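PDB 6DXU: glycosyl hydrolase family 2, TIM barrel domain protein from Parabacteroides merdae ATCC 43184, which probably hydrolyses beta-glucuronides, as a beta-glucuronidase of glycoside hydrolase family 2 from a human gut bacterium. Local coordinates for residues 178-182 / 433-437; 427-433 / 466-472. All blocks are in the same frame, centred on the assembly; numbering follows the deposited sequence.

Interaction 1: residues 178-182 / 433-437. With NA (sodium ion), chain O.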
loop_
_atom_site.group_PDB
_atom_site.type_symbol
_atom_site.label_atom_id
_atom_site.label_comp_id
_atom_site.label_asym_id
_atom_site.label_seq_id
_atom_site.Cartn_x
_atom_site.Cartn_y
_atom_site.Cartn_z
ATOM N N PRO D 178 -8.297 22.729 -9.326
ATOM C CA PRO D 178 -8.030 23.289 -10.660
ATOM C C PRO D 178 -6.563 23.203 -11.086
ATOM O O PRO D 178 -5.690 22.841 -10.293
ATOM C CB PRO D 178 -8.411 24.765 -10.499
ATOM C CG PRO D 178 -8.060 25.063 -9.080
ATOM C CD PRO D 178 -8.401 23.795 -8.309
ATOM N N SER D 179 -6.320 23.568 -12.342
ATOM C CA SER D 179 -4.987 23.580 -12.927
ATOM C C SER D 179 -4.253 24.870 -12.585
ATOM O O SER D 179 -4.848 25.956 -12.577
ATOM C CB SER D 179 -5.096 23.451 -14.448
ATOM O OG SER D 179 -3.861 23.754 -15.074
ATOM N N ASP D 180 -2.943 24.757 -12.344
ATOM C CA ASP D 180 -2.108 25.943 -12.179
ATOM C C ASP D 180 -1.976 26.751 -13.461
ATOM O O ASP D 180 -1.375 27.826 -13.434
ATOM C CB ASP D 180 -0.710 25.542 -11.663
ATOM C CG ASP D 180 -0.718 25.220 -10.167
ATOM O OD1 ASP D 180 -0.907 26.158 -9.360
ATOM O OD2 ASP D 180 -0.581 24.039 -9.802
ATOM N N LEU D 181 -2.495 26.263 -14.588
ATOM C CA LEU D 181 -2.571 27.124 -15.766
ATOM C C LEU D 181 -3.665 28.173 -15.634
ATOM O O LEU D 181 -3.714 29.109 -16.437
ATOM C CB LEU D 181 -2.822 26.282 -17.021
ATOM C CG LEU D 181 -1.737 25.240 -17.320
ATOM C CD1 LEU D 181 -2.161 24.335 -18.471
ATOM C CD2 LEU D 181 -0.422 25.911 -17.646
ATOM N N ALA D 182 -4.542 28.029 -14.652
ATOM C CA ALA D 182 -5.684 28.917 -14.522
ATOM C C ALA D 182 -5.234 30.323 -14.133
ATOM O O ALA D 182 -4.156 30.531 -13.558
ATOM C CB ALA D 182 -6.675 28.372 -13.490
ATOM N N TRP D 433 -7.837 23.973 -23.272
ATOM C CA TRP D 433 -6.531 24.567 -22.992
ATOM C C TRP D 433 -5.568 23.459 -22.566
ATOM O O TRP D 433 -5.782 22.845 -21.508
ATOM C CB TRP D 433 -6.673 25.620 -21.897
ATOM C CG TRP D 433 -5.521 26.561 -21.689
ATOM C CD1 TRP D 433 -4.217 26.232 -21.427
ATOM C CD2 TRP D 433 -5.584 27.995 -21.668
ATOM N NE1 TRP D 433 -3.467 27.373 -21.257
ATOM C CE2 TRP D 433 -4.278 28.467 -21.410
ATOM C CE3 TRP D 433 -6.616 28.927 -21.863
ATOM C CZ2 TRP D 433 -3.974 29.834 -21.332
ATOM C CZ3 TRP D 433 -6.313 30.286 -21.782
ATOM C CH2 TRP D 433 -5.002 30.723 -21.519
ATOM N N PRO D 434 -4.533 23.135 -23.355
ATOM C CA PRO D 434 -3.718 21.948 -23.044
ATOM C C PRO D 434 -2.516 22.220 -22.156
ATOM O O PRO D 434 -2.298 23.349 -21.706
ATOM C CB PRO D 434 -3.252 21.496 -24.427
ATOM C CG PRO D 434 -3.016 22.825 -25.135
ATOM C CD PRO D 434 -4.106 23.769 -24.616
ATOM N N ASN D 435 -1.762 21.149 -21.883
ATOM C CA ASN D 435 -0.367 21.159 -21.442
ATOM C C ASN D 435 -0.157 20.938 -19.942
ATOM O O ASN D 435 0.969 21.085 -19.460
ATOM C CB ASN D 435 0.361 22.447 -21.861
ATOM C CG ASN D 435 1.856 22.224 -22.044
ATOM O OD1 ASN D 435 2.300 21.093 -22.283
ATOM N ND2 ASN D 435 2.639 23.284 -21.898
ATOM N N ASP D 436 -1.181 20.533 -19.190
ATOM C CA ASP D 436 -0.837 19.969 -17.882
ATOM C C ASP D 436 -0.362 18.520 -17.987
ATOM O O ASP D 436 0.127 17.958 -16.996
ATOM C CB ASP D 436 -2.018 20.052 -16.909
ATOM C CG ASP D 436 -1.962 21.299 -16.020
ATOM O OD1 ASP D 436 -1.056 22.133 -16.215
ATOM O OD2 ASP D 436 -2.824 21.444 -15.124
ATOM N N PHE D 437 -0.472 17.914 -19.167
ATOM C CA PHE D 437 -0.053 16.542 -19.406
ATOM C C PHE D 437 0.675 16.484 -20.744
ATOM O O PHE D 437 0.516 17.365 -21.590
ATOM C CB PHE D 437 -1.263 15.584 -19.394
ATOM C CG PHE D 437 -2.113 15.731 -18.172
ATOM C CD1 PHE D 437 -1.862 14.960 -17.045
ATOM C CD2 PHE D 437 -3.115 16.698 -18.119
ATOM C CE1 PHE D 437 -2.623 15.131 -15.898
ATOM C CE2 PHE D 437 -3.878 16.863 -16.977
ATOM C CZ PHE D 437 -3.627 16.089 -15.869
HETATM NA NA NA O . -3.741 21.294 -10.177
HETATM O O HOH W 1 -2.314 21.885 -12.066
HETATM O O HOH W 2 -2.466 22.488 -8.575
#
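S179 meets D436 from an ST turn, in which its OG accepts from the N-H of L181 (2.9 Å between OG and N), the loop also forming a type I beta turn from S179 to A182. This loop of the sugar-binding region thus meets a loop of the TIM-barrel region. The hydroxyl has a second task: OG of S179 donates a short 2.5 Å bond to OD2 of D436, approaching from above the carboxylate plane, 42° out of it. With chi1 at 167° OG swings away from its own backbone N, where it can accept from L181 and still donate to D436.

One water takes the N-H of D180 and donates to OD2 of D436 while also coordinating the sodium ion, which places D436 in its second shell. The ion is held by O of P178 at 2.5 Å, the carbonyls of D173 and M176, and a second water that donates to OD2 of D180. OD1 of D436 pairs with R52 of the second subunit.

Packing rests on L181, whose CD1 sits 3.3 Å from OD1 of the facing D436, 3.4 Å from O of P434 and 4.1 Å from CD1 of W433, oblique to the indole.

Interaction 2: residues 427-433 / 466-472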
loop_
_atom_site.group_PDB
_atom_site.type_symbol
_atom_site.label_atom_id
_atom_site.label_comp_id
_atom_site.label_asym_id
_atom_site.label_seq_id
_atom_site.Cartn_x
_atom_site.Cartn_y
_atom_site.Cartn_z
ATOM N N LEU D 427 -19.798 22.669 -15.724
ATOM C CA LEU D 427 -18.944 21.496 -15.675
ATOM C C LEU D 427 -17.468 21.792 -15.899
ATOM O O LEU D 427 -16.647 20.885 -15.724
ATOM C CB LEU D 427 -19.401 20.458 -16.712
ATOM C CG LEU D 427 -20.897 20.113 -16.710
ATOM C CD1 LEU D 427 -21.157 19.036 -17.760
ATOM C CD2 LEU D 427 -21.371 19.655 -15.322
ATOM N N GLY D 428 -17.109 23.002 -16.293
ATOM C CA GLY D 428 -15.710 23.294 -16.551
ATOM C C GLY D 428 -15.535 24.517 -17.420
ATOM O O GLY D 428 -16.475 25.026 -18.030
ATOM N N ASN D 429 -14.284 24.976 -17.483
ATOM C CA ASN D 429 -13.948 26.202 -18.191
ATOM C C ASN D 429 -12.689 25.997 -19.017
ATOM O O ASN D 429 -11.702 25.465 -18.505
ATOM C CB ASN D 429 -13.736 27.357 -17.210
ATOM C CG ASN D 429 -13.291 28.622 -17.905
ATOM O OD1 ASN D 429 -14.074 29.257 -18.592
ATOM N ND2 ASN D 429 -12.023 28.980 -17.745
ATOM N N GLU D 430 -12.736 26.410 -20.292
ATOM C CA GLU D 430 -11.583 26.367 -21.188
ATOM C C GLU D 430 -10.910 25.002 -21.141
ATOM O O GLU D 430 -9.692 24.872 -20.980
ATOM C CB GLU D 430 -10.596 27.496 -20.873
ATOM C CG GLU D 430 -11.181 28.865 -21.192
ATOM C CD GLU D 430 -10.311 30.032 -20.761
ATOM O OE1 GLU D 430 -9.458 29.862 -19.869
ATOM O OE2 GLU D 430 -10.515 31.138 -21.305
ATOM N N ASN D 431 -11.723 23.964 -21.271
ATOM C CA ASN D 431 -11.185 22.617 -21.240
ATOM C C ASN D 431 -10.476 22.245 -22.529
ATOM O O ASN D 431 -9.935 21.140 -22.622
ATOM C CB ASN D 431 -12.300 21.615 -20.914
ATOM C CG ASN D 431 -12.827 21.798 -19.510
ATOM O OD1 ASN D 431 -13.978 22.181 -19.303
ATOM N ND2 ASN D 431 -11.952 21.595 -18.529
ATOM N N ASP D 432 -10.450 23.144 -23.508
ATOM C CA ASP D 432 -9.605 22.998 -24.688
ATOM C C ASP D 432 -8.182 23.531 -24.482
ATOM O O ASP D 432 -7.406 23.569 -25.442
ATOM C CB ASP D 432 -10.254 23.716 -25.881
ATOM C CG ASP D 432 -10.440 25.210 -25.643
ATOM O OD1 ASP D 432 -10.148 25.700 -24.526
ATOM O OD2 ASP D 432 -10.889 25.907 -26.582
ATOM N N TRP D 433 -7.837 23.973 -23.272
ATOM C CA TRP D 433 -6.531 24.567 -22.992
ATOM C C TRP D 433 -5.568 23.459 -22.566
ATOM O O TRP D 433 -5.782 22.845 -21.508
ATOM C CB TRP D 433 -6.673 25.620 -21.897
ATOM C CG TRP D 433 -5.521 26.561 -21.689
ATOM C CD1 TRP D 433 -4.217 26.232 -21.427
ATOM C CD2 TRP D 433 -5.584 27.995 -21.668
ATOM N NE1 TRP D 433 -3.467 27.373 -21.257
ATOM C CE2 TRP D 433 -4.278 28.467 -21.410
ATOM C CE3 TRP D 433 -6.616 28.927 -21.863
ATOM C CZ2 TRP D 433 -3.974 29.834 -21.332
ATOM C CZ3 TRP D 433 -6.313 30.286 -21.782
ATOM C CH2 TRP D 433 -5.002 30.723 -21.519
ATOM N N ALA D 466 -23.797 23.520 -18.129
ATOM C CA ALA D 466 -23.126 24.434 -19.048
ATOM C C ALA D 466 -21.618 24.270 -18.949
ATOM O O ALA D 466 -21.094 23.765 -17.954
ATOM C CB ALA D 466 -23.491 25.902 -18.768
ATOM N N ILE D 467 -20.923 24.731 -19.997
ATOM C CA ILE D 467 -19.477 24.939 -19.974
ATOM C C ILE D 467 -19.175 26.219 -20.739
ATOM O O ILE D 467 -20.027 26.761 -21.448
ATOM C CB ILE D 467 -18.672 23.775 -20.591
ATOM C CG1 ILE D 467 -19.064 23.555 -22.058
ATOM C CG2 ILE D 467 -18.833 22.503 -19.785
ATOM C CD1 ILE D 467 -18.232 22.443 -22.742
ATOM N N ARG D 468 -17.931 26.688 -20.602
ATOM C CA ARG D 468 -17.427 27.838 -21.345
ATOM C C ARG D 468 -16.174 27.453 -22.128
ATOM O O ARG D 468 -15.241 26.855 -21.575
ATOM C CB ARG D 468 -17.115 29.014 -20.414
ATOM C CG ARG D 468 -16.599 30.226 -21.174
ATOM C CD ARG D 468 -16.192 31.397 -20.274
ATOM N NE ARG D 468 -15.627 32.425 -21.140
ATOM C CZ ARG D 468 -14.369 32.431 -21.562
ATOM N NH1 ARG D 468 -13.521 31.488 -21.150
ATOM N NH2 ARG D 468 -13.956 33.385 -22.391
ATOM N N ARG D 469 -16.172 27.794 -23.417
ATOM C CA ARG D 469 -15.046 27.673 -24.349
ATOM C C ARG D 469 -14.447 26.259 -24.375
ATOM O O ARG D 469 -13.344 25.989 -23.891
ATOM C CB ARG D 469 -13.950 28.704 -24.063
ATOM C CG ARG D 469 -13.119 28.971 -25.329
ATOM C CD ARG D 469 -11.780 29.608 -25.008
ATOM N NE ARG D 469 -10.748 28.589 -24.837
ATOM C CZ ARG D 469 -9.451 28.857 -24.744
ATOM N NH1 ARG D 469 -9.035 30.119 -24.808
ATOM N NH2 ARG D 469 -8.577 27.865 -24.575
ATOM N N CYS D 470 -15.198 25.363 -24.998
ATOM C CA CYS D 470 -14.635 24.080 -25.432
ATOM C C CYS D 470 -15.512 23.627 -26.601
ATOM O O CYS D 470 -16.502 22.917 -26.413
ATOM C CB CYS D 470 -14.594 23.056 -24.311
ATOM S SG CYS D 470 -13.744 21.532 -24.802
ATOM N N GLU D 471 -15.160 24.100 -27.800
ATOM C CA GLU D 471 -16.054 23.935 -28.944
ATOM C C GLU D 471 -16.311 22.460 -29.253
ATOM O O GLU D 471 -17.433 22.087 -29.622
ATOM C CB GLU D 471 -15.481 24.648 -30.172
ATOM C CG GLU D 471 -16.473 24.717 -31.326
ATOM C CD GLU D 471 -16.073 25.721 -32.396
ATOM O OE1 GLU D 471 -14.856 25.905 -32.610
ATOM O OE2 GLU D 471 -16.974 26.333 -33.012
ATOM N N PHE D 472 -15.302 21.601 -29.083
ATOM C CA PHE D 472 -15.509 20.191 -29.395
ATOM C C PHE D 472 -16.351 19.461 -28.351
ATOM O O PHE D 472 -16.572 18.253 -28.501
ATOM C CB PHE D 472 -14.171 19.468 -29.601
ATOM C CG PHE D 472 -13.285 19.408 -28.374
ATOM C CD1 PHE D 472 -13.466 18.426 -27.413
ATOM C CD2 PHE D 472 -12.231 20.291 -28.227
ATOM C CE1 PHE D 472 -12.636 18.353 -26.295
ATOM C CE2 PHE D 472 -11.394 20.231 -27.116
ATOM C CZ PHE D 472 -11.594 19.264 -26.151
HETATM O O HOH W 3 -11.061 32.910 -23.387
HETATM O O HOH W 4 -14.646 24.019 -21.146
HETATM O O HOH W 5 -12.975 25.840 -28.135
#
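R469 leans over E430 and ends at D432 and W433. Its CB lies 4.0 Å from CG of E430; CG runs near OD2 of D432, and CD returns to CG of E430. A bend at chi3 (92°) turns the guanidinium, so that CG of E430 lies over one face while D432 OD1 takes the edge. The grip is side-on, with both nitrogens on one oxygen: NE of R469 reaches the syn lone pair of D432 OD1 at 3.0 Å, and its NH2 meets OD1 from above the carboxylate plane at 2.7 Å.

Both segments carry the ends of strands 422-429 and 464-468, parallel neighbours in the TIM barrel joined through helix 442-459 as a beta-alpha-beta unit, into the loops that follow; N of E430 bonds to O of R468 at 2.8 Å.

NH2 of R469 also lies 3.5 Å from CE3 of W433, with ring and guanidinium planes 8° apart. Beside the same ring, NH1 of R469 makes a long, charge-only pair with OE2 of E430 (3.9 Å), which sits well out of the guanidinium plane. With an alanine here D432 would probably lose its charged partner, keeping the water on OD2 but not the two N-H bonds that hold OD1. R468 sends NH1 to OE2 of E430 at 3.0 Å, while its NE bonds to O of V513. R393 pairs with the other E430 oxygen, OE1.

How the interactions relate
The centres of interactions 1 and 2 lie about 13 Å apart, on the same side of the chain's centre, and W433 belongs to both. Along the chain the segments come in the order 178-182, 427-433, 433-437 and 466-472, so the two contacts cross along the sequence. Strand 422-429 runs into one continuous loop before helix 442-459: in interaction 2 the strand end and the first part of the loop pair with strand 464-468 and the residues after it. R393 approaches both contacts, forming a cation-pi pair with W433. The loop therefore links the C-terminal end of the barrel strands to the sodium-binding loop of the sugar-binding region and, through D436 and N435, to R52 of the second subunit.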